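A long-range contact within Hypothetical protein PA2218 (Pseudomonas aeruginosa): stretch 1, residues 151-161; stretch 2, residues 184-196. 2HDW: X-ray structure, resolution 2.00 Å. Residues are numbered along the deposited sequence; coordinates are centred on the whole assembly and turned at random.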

# COMPACT_ATOMS: atom_id res chain seq x y z
N ASN A 151 -0.37 7.32 -7.39
CA ASN A 151 -0.19 6.10 -6.61
C ASN A 151 -0.94 4.93 -7.23
O ASN A 151 -0.46 3.79 -7.21
CB ASN A 151 -0.62 6.34 -5.15
CG ASN A 151 0.39 7.20 -4.39
OD1 ASN A 151 1.57 7.25 -4.75
ND2 ASN A 151 -0.06 7.85 -3.33
N THR A 152 -2.11 5.19 -7.81
CA THR A 152 -2.84 4.12 -8.47
C THR A 152 -1.95 3.65 -9.63
O THR A 152 -1.81 2.45 -9.87
CB THR A 152 -4.21 4.61 -8.98
OG1 THR A 152 -5.06 4.87 -7.85
CG2 THR A 152 -4.85 3.57 -9.88
N GLU A 153 -1.34 4.60 -10.33
CA GLU A 153 -0.45 4.29 -11.44
C GLU A 153 0.76 3.45 -10.98
O GLU A 153 1.19 2.52 -11.68
CB GLU A 153 0.03 5.59 -12.11
CG GLU A 153 1.26 5.46 -13.01
CD GLU A 153 1.10 4.42 -14.11
OE1 GLU A 153 -0.03 4.21 -14.61
OE2 GLU A 153 2.13 3.81 -14.49
N ASP A 154 1.29 3.75 -9.80
CA ASP A 154 2.44 3.00 -9.27
C ASP A 154 2.18 1.50 -9.26
O ASP A 154 3.05 0.70 -9.58
CB ASP A 154 2.78 3.44 -7.84
CG ASP A 154 3.41 4.81 -7.77
OD1 ASP A 154 4.07 5.24 -8.74
OD2 ASP A 154 3.27 5.47 -6.71
N PHE A 155 0.97 1.12 -8.88
CA PHE A 155 0.61 -0.29 -8.83
C PHE A 155 0.70 -0.94 -10.21
O PHE A 155 1.22 -2.05 -10.35
CB PHE A 155 -0.81 -0.45 -8.27
CG PHE A 155 -0.87 -1.23 -6.99
CD1 PHE A 155 -1.64 -0.78 -5.92
CD2 PHE A 155 -0.18 -2.44 -6.87
CE1 PHE A 155 -1.73 -1.51 -4.74
CE2 PHE A 155 -0.26 -3.19 -5.69
CZ PHE A 155 -1.04 -2.72 -4.62
N SER A 156 0.20 -0.26 -11.23
CA SER A 156 0.24 -0.81 -12.58
C SER A 156 1.65 -0.73 -13.17
O SER A 156 1.99 -1.49 -14.08
CB SER A 156 -0.77 -0.08 -13.47
OG SER A 156 -2.08 -0.50 -13.14
N ALA A 157 2.47 0.18 -12.65
CA ALA A 157 3.84 0.30 -13.12
C ALA A 157 4.59 -0.93 -12.59
O ALA A 157 5.48 -1.46 -13.25
CB ALA A 157 4.48 1.57 -12.58
N ALA A 158 4.19 -1.38 -11.40
CA ALA A 158 4.80 -2.55 -10.78
C ALA A 158 4.37 -3.80 -11.55
O ALA A 158 5.17 -4.72 -11.76
CB ALA A 158 4.38 -2.66 -9.31
N VAL A 159 3.12 -3.83 -11.98
CA VAL A 159 2.62 -4.97 -12.75
C VAL A 159 3.37 -5.00 -14.08
O VAL A 159 3.67 -6.07 -14.61
CB VAL A 159 1.10 -4.85 -12.99
CG1 VAL A 159 0.64 -5.94 -13.96
CG2 VAL A 159 0.35 -4.99 -11.66
N ASP A 160 3.66 -3.82 -14.63
CA ASP A 160 4.41 -3.72 -15.88
C ASP A 160 5.74 -4.48 -15.76
O ASP A 160 6.12 -5.23 -16.66
CB ASP A 160 4.74 -2.26 -16.23
CG ASP A 160 3.57 -1.50 -16.83
OD1 ASP A 160 2.51 -2.11 -17.08
OD2 ASP A 160 3.72 -0.28 -17.05
N PHE A 161 6.44 -4.26 -14.66
CA PHE A 161 7.73 -4.89 -14.46
C PHE A 161 7.67 -6.38 -14.17
O PHE A 161 8.32 -7.17 -14.85
CB PHE A 161 8.49 -4.21 -13.32
CG PHE A 161 9.85 -4.80 -13.07
CD1 PHE A 161 10.93 -4.45 -13.86
CD2 PHE A 161 10.03 -5.75 -12.07
CE1 PHE A 161 12.18 -5.03 -13.67
CE2 PHE A 161 11.28 -6.34 -11.87
CZ PHE A 161 12.35 -5.98 -12.67
N MET A 184 -6.04 1.81 -3.12
CA MET A 184 -5.34 2.02 -4.39
C MET A 184 -5.33 0.73 -5.23
O MET A 184 -5.40 0.79 -6.46
CB MET A 184 -3.90 2.49 -4.14
CG MET A 184 -3.61 3.96 -4.50
SD MET A 184 -4.35 5.22 -3.40
CE MET A 184 -3.18 5.17 -2.02
N ALA A 185 -5.24 -0.42 -4.57
CA ALA A 185 -5.23 -1.69 -5.29
C ALA A 185 -6.55 -1.91 -6.01
O ALA A 185 -6.58 -2.27 -7.18
CB ALA A 185 -4.96 -2.85 -4.32
N LEU A 186 -7.66 -1.69 -5.31
CA LEU A 186 -8.98 -1.86 -5.92
C LEU A 186 -9.15 -0.86 -7.06
O LEU A 186 -9.73 -1.18 -8.10
CB LEU A 186 -10.09 -1.65 -4.88
CG LEU A 186 -10.13 -2.68 -3.75
CD1 LEU A 186 -11.07 -2.23 -2.65
CD2 LEU A 186 -10.56 -4.03 -4.33
N ASN A 187 -8.62 0.35 -6.86
CA ASN A 187 -8.71 1.40 -7.86
C ASN A 187 -7.95 1.00 -9.12
O ASN A 187 -8.43 1.21 -10.24
CB ASN A 187 -8.12 2.71 -7.31
CG ASN A 187 -8.63 3.94 -8.05
OD1 ASN A 187 -7.85 4.81 -8.45
ND2 ASN A 187 -9.94 4.02 -8.21
N ALA A 188 -6.76 0.43 -8.94
CA ALA A 188 -5.93 0.01 -10.06
C ALA A 188 -6.53 -1.15 -10.84
O ALA A 188 -6.56 -1.14 -12.07
CB ALA A 188 -4.54 -0.39 -9.55
N VAL A 189 -7.03 -2.16 -10.13
CA VAL A 189 -7.61 -3.34 -10.76
C VAL A 189 -8.85 -3.04 -11.62
O VAL A 189 -9.09 -3.71 -12.62
CB VAL A 189 -7.97 -4.42 -9.71
CG1 VAL A 189 -8.58 -5.64 -10.39
CG2 VAL A 189 -6.71 -4.82 -8.93
N ALA A 190 -9.63 -2.05 -11.21
CA ALA A 190 -10.82 -1.69 -11.96
C ALA A 190 -10.52 -1.37 -13.42
O ALA A 190 -11.27 -1.78 -14.31
CB ALA A 190 -11.50 -0.49 -11.30
N VAL A 191 -9.43 -0.65 -13.68
CA VAL A 191 -9.09 -0.30 -15.06
C VAL A 191 -7.95 -1.10 -15.68
O VAL A 191 -7.85 -1.15 -16.90
CB VAL A 191 -8.76 1.20 -15.22
CG1 VAL A 191 -10.02 2.04 -15.03
CG2 VAL A 191 -7.67 1.62 -14.24
N ASP A 192 -7.09 -1.71 -14.86
CA ASP A 192 -5.99 -2.51 -15.39
C ASP A 192 -6.50 -3.95 -15.53
O ASP A 192 -6.43 -4.73 -14.58
CB ASP A 192 -4.79 -2.48 -14.44
CG ASP A 192 -3.55 -3.13 -15.05
OD1 ASP A 192 -3.67 -3.85 -16.07
OD2 ASP A 192 -2.45 -2.92 -14.50
N LYS A 193 -7.00 -4.29 -16.71
CA LYS A 193 -7.56 -5.61 -16.97
C LYS A 193 -6.57 -6.78 -16.93
O LYS A 193 -6.98 -7.94 -16.97
CB LYS A 193 -8.28 -5.60 -18.32
CG LYS A 193 -9.33 -4.48 -18.44
CD LYS A 193 -10.34 -4.54 -17.30
CE LYS A 193 -11.39 -3.44 -17.44
NZ LYS A 193 -12.36 -3.41 -16.30
N ARG A 194 -5.28 -6.47 -16.84
CA ARG A 194 -4.27 -7.52 -16.76
C ARG A 194 -4.29 -8.21 -15.40
O ARG A 194 -3.98 -9.39 -15.29
CB ARG A 194 -2.88 -6.93 -17.02
CG ARG A 194 -2.71 -6.25 -18.37
CD ARG A 194 -1.37 -5.56 -18.45
NE ARG A 194 -1.24 -4.55 -17.41
CZ ARG A 194 -0.11 -3.93 -17.09
NH1 ARG A 194 1.02 -4.21 -17.75
NH2 ARG A 194 -0.09 -3.04 -16.10
N VAL A 195 -4.64 -7.46 -14.35
CA VAL A 195 -4.68 -8.02 -12.99
C VAL A 195 -5.90 -8.93 -12.85
O VAL A 195 -7.05 -8.49 -12.98
CB VAL A 195 -4.72 -6.89 -11.93
CG1 VAL A 195 -4.59 -7.47 -10.54
CG2 VAL A 195 -3.60 -5.88 -12.20
N LYS A 196 -5.63 -10.21 -12.59
CA LYS A 196 -6.67 -11.24 -12.49
C LYS A 196 -7.48 -11.35 -11.21
O LYS A 196 -8.62 -11.82 -11.24
CB LYS A 196 -6.05 -12.61 -12.80
CG LYS A 196 -5.42 -12.72 -14.18
CD LYS A 196 -6.42 -12.38 -15.28
CE LYS A 196 -5.96 -12.93 -16.63
NZ LYS A 196 -4.62 -12.44 -17.01

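Helix 151-161 crosses helix 184-191 at 64°, their axes 8.6 Å apart at closest approach, and then meets the loop that follows; together the stretches bury 584 Å². Ala185 and Ala188 face the Phe155 side chain with only a methyl each. The Ala188 methyl points toward the first helix and fits beside the root of Phe155 (CB of Ala188 to CB of Phe155, 3.9 Å), while the Thr152 methyl packs on the Ala188 backbone (Thr152 CG2 to Ala188 CA, 3.7 Å). The Phe155 ring, chi1 at -118°, reaches along the second helix and meets Ala185 obliquely, its CE1 3.5 Å from Ala185 CB; the short alanine leaves room for this broad side chain. Met184 fills the space near Asn151 and Thr152, its CG 3.9 Å from Asn151 CB and 3.8 Å from Thr152 OG1.

Farther along, Val159 meets Val195 (CG2 to CG2, 4.1 Å) and places CG1 over one face of the Arg194 guanidinium, 3.7 Å from NH2. The guanidinium keeps its edge for polar partners: Arg194 NH1 forms a salt bridge with Asp160 OD1 (2.7 Å), and Arg194 NH2 donates to Ser156 O (3.3 Å). Asp192, buried, braces the arginine from within the turn, its OD2 2.9 Å from Arg194 NH2 in a salt bridge, and also accepts a hydrogen bond from Ser156 OG to OD2 (2.8 Å).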